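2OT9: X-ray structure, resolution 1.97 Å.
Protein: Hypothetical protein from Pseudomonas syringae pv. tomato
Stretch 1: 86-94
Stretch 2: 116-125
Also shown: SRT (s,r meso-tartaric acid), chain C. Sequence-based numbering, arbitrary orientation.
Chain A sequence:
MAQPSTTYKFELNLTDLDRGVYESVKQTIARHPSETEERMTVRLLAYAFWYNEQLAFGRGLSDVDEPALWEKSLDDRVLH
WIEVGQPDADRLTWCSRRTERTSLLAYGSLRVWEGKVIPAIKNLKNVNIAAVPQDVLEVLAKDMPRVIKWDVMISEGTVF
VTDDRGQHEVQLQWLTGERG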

# COMPACT_ATOMS: atom_id res chain seq x y z
N GLN A 86 7.77 7.51 -1.34
CA GLN A 86 8.51 8.47 -0.53
C GLN A 86 7.89 9.88 -0.61
O GLN A 86 8.56 10.82 -1.06
N PRO A 87 6.62 10.04 -0.16
CA PRO A 87 6.04 11.39 -0.15
C PRO A 87 6.78 12.26 0.87
O PRO A 87 7.32 11.73 1.84
N ASP A 88 6.82 13.57 0.65
CA ASP A 88 7.50 14.46 1.60
C ASP A 88 6.61 14.79 2.81
O ASP A 88 5.43 14.47 2.84
N ALA A 89 7.20 15.44 3.82
CA ALA A 89 6.50 15.76 5.05
C ALA A 89 5.35 16.74 4.83
O ALA A 89 4.38 16.71 5.56
N ASP A 90 5.49 17.66 3.87
CA ASP A 90 4.41 18.59 3.56
C ASP A 90 3.16 17.83 3.08
O ASP A 90 2.05 18.08 3.55
N ARG A 91 3.35 16.86 2.20
CA ARG A 91 2.23 16.09 1.63
C ARG A 91 1.55 15.27 2.72
O ARG A 91 0.31 15.26 2.82
N LEU A 92 2.35 14.61 3.54
CA LEU A 92 1.82 13.87 4.69
C LEU A 92 1.06 14.78 5.64
O LEU A 92 0.01 14.40 6.14
N THR A 93 1.58 15.99 5.87
CA THR A 93 0.90 16.93 6.77
C THR A 93 -0.48 17.29 6.24
O THR A 93 -1.48 17.19 6.97
N TRP A 94 -0.54 17.70 4.98
CA TRP A 94 -1.79 18.16 4.40
C TRP A 94 -2.81 17.06 4.12
O TRP A 94 -4.00 17.27 4.34
N LYS A 116 14.85 13.37 6.78
CA LYS A 116 14.08 14.58 6.53
C LYS A 116 12.64 14.50 7.05
O LYS A 116 12.14 15.44 7.67
N VAL A 117 11.97 13.38 6.81
CA VAL A 117 10.54 13.29 7.06
C VAL A 117 10.16 12.94 8.51
O VAL A 117 9.28 13.57 9.08
N ILE A 118 10.84 11.95 9.10
CA ILE A 118 10.45 11.48 10.44
C ILE A 118 10.46 12.57 11.54
O ILE A 118 9.52 12.65 12.33
N PRO A 119 11.52 13.41 11.58
CA PRO A 119 11.53 14.47 12.58
C PRO A 119 10.46 15.54 12.36
O PRO A 119 10.12 16.25 13.31
N ALA A 120 9.94 15.64 11.14
CA ALA A 120 9.03 16.74 10.75
C ALA A 120 7.54 16.43 10.94
O ALA A 120 6.70 17.32 10.78
N ILE A 121 7.23 15.17 11.24
CA ILE A 121 5.85 14.72 11.33
C ILE A 121 5.43 14.31 12.74
O ILE A 121 4.40 13.67 12.92
N LYS A 122 6.22 14.72 13.73
CA LYS A 122 5.94 14.42 15.14
C LYS A 122 4.55 14.82 15.60
O LYS A 122 3.89 14.07 16.32
N ASN A 123 4.11 16.00 15.19
CA ASN A 123 2.85 16.56 15.65
C ASN A 123 1.64 16.14 14.83
O ASN A 123 0.50 16.54 15.12
N LEU A 124 1.88 15.33 13.80
CA LEU A 124 0.80 14.87 12.96
C LEU A 124 -0.02 13.81 13.68
O LEU A 124 0.51 13.04 14.49
N LYS A 125 -1.31 13.78 13.38
CA LYS A 125 -2.26 12.92 14.07
C LYS A 125 -2.45 11.62 13.28
O LYS A 125 -2.74 11.66 12.08

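The contact between these stretches is built from small and branched apolar side chains, with no hydrogen bond crossing it; about 310 Å² is buried, both sides summed. Ala89, in the first turn of its helix, sits at the closer of the two backbone approaches: its CA lies 5.1 Å from the CA of Val117, and its methyl group packs directly against the other stretch. Ala89 CB points toward the second stretch and meets three side chains: Ala120 CB at 3.8 Å, Ile121 CG2 at 4.0 Å and Val117 CG1 at 4.3 Å.

Around this point the larger residues pack by rotamer. Val117, with chi1 t, places CG1 3.9 Å from Leu92 CD1, while its CG2 lies 4.0 Å from Ala89 N, against the start of the helix. Ile121 points inward with chi1 p and chi2 t. Leu92 and Leu124 both point toward the opposing stretch and share the m, t rotamer. Where the backbones stand farther apart, with Thr93 CA 6.5 Å from Leu124 CA, the longer leucine bridges the distance: Leu124 CD1 reaches Thr93 CA at 3.6 Å and Leu92 CB at 4.3 Å.

The side-chain hydrogen bonds of Thr93 and Asp88 stay within the first stretch. Thr93, chi1 m, donates from OG1 to Ala89 O at 2.7 Å, so its hydroxyl is already engaged with the helix backbone where Leu124 CD1 packs 3.7 Å from OG1. Asp88, chi1 p, caps the helix by accepting at OD1 from Arg91 N at 2.9 Å. On the second stretch, a type I turn runs from Ile121 to Leu124, with Leu124 N donating to Ile121 O at 3.1 Å, and the residues at its two ends both point toward the first stretch.

The tartrate binds to the first stretch: Gln86 N donates to SRT O1 at 2.7 Å. SRT O41 lies over one face of the Arg91 guanidinium, whose nitrogens are hydrogen-bonded elsewhere in the structure.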

# COMPACT_ATOMS: atom_id res chain seq x y z
CB GLN A 86 9.98 8.49 -0.96
CG GLN A 86 10.70 7.15 -0.69
CD GLN A 86 12.16 7.14 -1.10
OE1 GLN A 86 12.79 8.19 -1.25
NE2 GLN A 86 12.70 5.94 -1.28
CB PRO A 87 4.60 11.16 0.30
CG PRO A 87 4.64 9.87 1.08
CD PRO A 87 5.70 9.03 0.40
CB ASP A 88 8.10 15.71 0.91
CG ASP A 88 7.05 16.68 0.33
OD1 ASP A 88 5.91 16.76 0.84
OD2 ASP A 88 7.40 17.40 -0.64
CB ALA A 89 7.48 16.31 6.10
CB ASP A 90 4.85 19.64 2.53
CG ASP A 90 5.86 20.64 3.09
OD1 ASP A 90 5.53 21.32 4.08
OD2 ASP A 90 6.97 20.77 2.53
CB ARG A 91 2.68 15.18 0.48
CG ARG A 91 1.50 14.39 -0.12
CD ARG A 91 1.78 13.64 -1.42
NE ARG A 91 0.59 12.87 -1.82
CZ ARG A 91 -0.43 13.35 -2.52
NH1 ARG A 91 -0.44 14.61 -2.95
NH2 ARG A 91 -1.46 12.54 -2.82
CB LEU A 92 2.94 13.14 5.44
CG LEU A 92 3.51 11.95 4.66
CD1 LEU A 92 4.71 11.37 5.37
CD2 LEU A 92 2.46 10.85 4.41
CB THR A 93 1.72 18.23 6.99
OG1 THR A 93 2.98 17.88 7.56
CG2 THR A 93 0.98 19.20 7.93
CB TRP A 94 -1.54 19.01 3.16
CG TRP A 94 -0.99 20.38 3.54
CD1 TRP A 94 -1.38 21.16 4.60
CD2 TRP A 94 0.03 21.11 2.85
NE1 TRP A 94 -0.66 22.35 4.60
CE2 TRP A 94 0.22 22.33 3.55
CE3 TRP A 94 0.82 20.84 1.73
CZ2 TRP A 94 1.16 23.28 3.15
CZ3 TRP A 94 1.75 21.79 1.34
CH2 TRP A 94 1.92 22.98 2.05
CB LYS A 116 14.07 14.94 5.03
CG LYS A 116 15.38 15.57 4.55
CD LYS A 116 15.25 16.15 3.17
CE LYS A 116 16.62 16.31 2.50
NZ LYS A 116 17.67 16.85 3.42
CB VAL A 117 9.89 12.30 6.06
CG1 VAL A 117 8.41 12.10 6.36
CG2 VAL A 117 10.07 12.81 4.65
CB ILE A 118 11.25 10.21 10.87
CG1 ILE A 118 11.01 9.01 9.91
CG2 ILE A 118 11.01 9.86 12.33
CD1 ILE A 118 9.54 8.60 9.69
CB PRO A 119 12.92 15.13 12.40
CG PRO A 119 13.74 14.09 11.71
CD PRO A 119 12.76 13.42 10.78
CB ALA A 120 9.30 17.16 9.30
CB ILE A 121 5.57 13.56 10.36
CG1 ILE A 121 6.44 12.34 10.70
CG2 ILE A 121 5.78 13.99 8.90
CD1 ILE A 121 6.09 11.12 9.91
CB LYS A 122 6.97 15.11 16.05
CG LYS A 122 8.39 14.64 15.87
CD LYS A 122 8.48 13.14 16.01
CE LYS A 122 9.78 12.72 16.67
NZ LYS A 122 9.72 11.26 17.02
CB ASN A 123 2.94 18.08 15.72
CG ASN A 123 3.99 18.55 16.69
OD1 ASN A 123 4.34 17.82 17.63
ND2 ASN A 123 4.52 19.76 16.48
CB LEU A 124 1.34 14.35 11.63
CG LEU A 124 1.98 15.41 10.72
CD1 LEU A 124 2.24 14.80 9.38
CD2 LEU A 124 1.07 16.61 10.56
CB LYS A 125 -3.60 13.65 14.26
CG LYS A 125 -3.45 15.09 14.75
CD LYS A 125 -4.66 15.57 15.54
CE LYS A 125 -4.29 16.74 16.44
NZ LYS A 125 -4.37 18.07 15.75
O1 SRT C . 6.95 8.07 -3.84
O11 SRT C . 7.17 10.17 -4.38
C1 SRT C . 6.52 9.11 -4.36
C2 SRT C . 5.13 9.04 -4.94
O2 SRT C . 4.99 9.50 -6.29
C3 SRT C . 4.23 9.78 -3.98
O3 SRT C . 3.98 8.82 -2.95
C4 SRT C . 2.95 10.25 -4.65
O4 SRT C . 2.31 9.52 -5.45
O41 SRT C . 2.57 11.41 -4.37